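Local coordinates for racemase, putative (Roseobacter denitrificans, PDB 3TCS), which binds magnesium and is probably a hydro-lyase or racemase of the mandelate racemase/muconate lactonizing enzyme family, at residues V371-S374 against P375-A379. Numbering follows the deposited sequence.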
loop_
_atom_site.group_PDB
_atom_site.type_symbol
_atom_site.label_atom_id
_atom_site.label_comp_id
_atom_site.label_asym_id
_atom_site.label_seq_id
_atom_site.Cartn_x
_atom_site.Cartn_y
_atom_site.Cartn_z
ATOM N N VAL B 371 -11.638 25.303 12.599
ATOM C CA VAL B 371 -10.557 25.980 11.899
ATOM C C VAL B 371 -11.070 26.417 10.532
ATOM O O VAL B 371 -12.060 25.881 10.035
ATOM C CB VAL B 371 -9.348 25.031 11.711
ATOM C CG1 VAL B 371 -9.712 23.910 10.745
ATOM C CG2 VAL B 371 -8.138 25.808 11.203
ATOM N N GLU B 372 -10.397 27.392 9.932
ATOM C CA GLU B 372 -10.777 27.897 8.618
ATOM C C GLU B 372 -9.524 27.928 7.750
ATOM O O GLU B 372 -8.503 28.473 8.154
ATOM C CB GLU B 372 -11.342 29.311 8.744
ATOM C CG GLU B 372 -12.077 29.818 7.513
ATOM C CD GLU B 372 -12.542 31.257 7.678
ATOM O OE1 GLU B 372 -12.837 31.657 8.827
ATOM O OE2 GLU B 372 -12.622 31.979 6.661
ATOM N N ILE B 373 -9.600 27.330 6.568
ATOM C CA ILE B 373 -8.458 27.312 5.672
ATOM C C ILE B 373 -8.274 28.724 5.135
ATOM O O ILE B 373 -9.249 29.407 4.833
ATOM C CB ILE B 373 -8.683 26.348 4.492
ATOM C CG1 ILE B 373 -9.102 24.969 5.017
ATOM C CG2 ILE B 373 -7.414 26.245 3.650
ATOM C CD1 ILE B 373 -8.117 24.338 5.987
ATOM N N SER B 374 -7.021 29.151 5.029
ATOM C CA SER B 374 -6.679 30.481 4.532
ATOM C C SER B 374 -7.157 30.712 3.105
ATOM O O SER B 374 -6.805 29.959 2.203
ATOM C CB SER B 374 -5.167 30.670 4.577
ATOM O OG SER B 374 -4.786 31.827 3.861
ATOM N N PRO B 375 -7.970 31.760 2.883
ATOM C CA PRO B 375 -8.465 32.046 1.532
ATOM C C PRO B 375 -7.314 32.296 0.553
ATOM O O PRO B 375 -7.410 31.981 -0.634
ATOM C CB PRO B 375 -9.330 33.286 1.739
ATOM C CG PRO B 375 -9.866 33.083 3.116
ATOM C CD PRO B 375 -8.641 32.614 3.879
ATOM N N GLU B 376 -6.232 32.875 1.059
ATOM C CA GLU B 376 -5.054 33.162 0.243
ATOM C C GLU B 376 -4.392 31.853 -0.180
ATOM O O GLU B 376 -3.984 31.694 -1.332
ATOM C CB GLU B 376 -4.067 34.023 1.043
ATOM C CG GLU B 376 -2.685 34.213 0.424
ATOM C CD GLU B 376 -2.710 34.909 -0.927
ATOM O OE1 GLU B 376 -3.565 35.796 -1.141
ATOM O OE2 GLU B 376 -1.857 34.577 -1.775
ATOM N N TRP B 377 -4.289 30.909 0.751
ATOM C CA TRP B 377 -3.673 29.631 0.420
ATOM C C TRP B 377 -4.535 28.940 -0.633
ATOM O O TRP B 377 -4.023 28.421 -1.625
ATOM C CB TRP B 377 -3.561 28.734 1.661
ATOM C CG TRP B 377 -2.765 27.485 1.401
ATOM C CD1 TRP B 377 -1.432 27.305 1.616
ATOM C CD2 TRP B 377 -3.252 26.259 0.845
ATOM N NE1 TRP B 377 -1.055 26.040 1.230
ATOM C CE2 TRP B 377 -2.155 25.377 0.753
ATOM C CE3 TRP B 377 -4.513 25.821 0.412
ATOM C CZ2 TRP B 377 -2.276 24.076 0.246
ATOM C CZ3 TRP B 377 -4.634 24.524 -0.094
ATOM C CH2 TRP B 377 -3.522 23.670 -0.170
ATOM N N LEU B 378 -5.848 28.932 -0.417
ATOM C CA LEU B 378 -6.762 28.304 -1.369
ATOM C C LEU B 378 -6.640 28.919 -2.766
ATOM O O LEU B 378 -6.680 28.211 -3.772
ATOM C CB LEU B 378 -8.209 28.426 -0.878
ATOM C CG LEU B 378 -8.533 27.611 0.381
ATOM C CD1 LEU B 378 -9.938 27.925 0.858
ATOM C CD2 LEU B 378 -8.403 26.131 0.080
ATOM N N ALA B 379 -6.488 30.238 -2.823
ATOM C CA ALA B 379 -6.367 30.928 -4.107
ATOM C C ALA B 379 -5.197 30.398 -4.933
ATOM O O ALA B 379 -5.282 30.333 -6.162
ATOM C CB ALA B 379 -6.212 32.440 -3.884
#
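Ser-374 is the N-cap of the short helix that starts at Pro-375. Its hydroxyl OG accepts a hydrogen bond from the backbone N-H of Trp-377, 3.3 Å from OG to N and fairly straight at 162°. OG is turned anti to its own backbone N (chi1 168°), which swings it beside the carbonyl carbon, facing the amide of Trp-377. The carbonyl O of Ser-374 takes the N-H of Leu-378, 3.0 Å from O to N, the first rung of the helix. Pro-375 has no N-H to offer, which suits the first turn. Replacing Ser-374 with an alanine removes OG, and Trp-377 N would probably lose its side-chain acceptor, weakening the start of the helix. Next to the cap in sequence, Ile-373 meets Leu-378, the two side chains crossing at about a right angle. With chi1 at -52°, methyl CG2 of Ile-373 points away from its backbone N and rests 3.7 Å from CD2 of Leu-378. The same methyl approaches Trp-377 CE3 obliquely at 4.4 Å. Ile-373 and Leu-378 both lie on Trp-50 of strand 48-52, and the Trp-377 ring meets Phe-38 of strand 37-43 edge-to-face. The helix therefore packs on the four-stranded antiparallel sheet of the capping domain, just before strand 382-387 joins it beside strand 25-32.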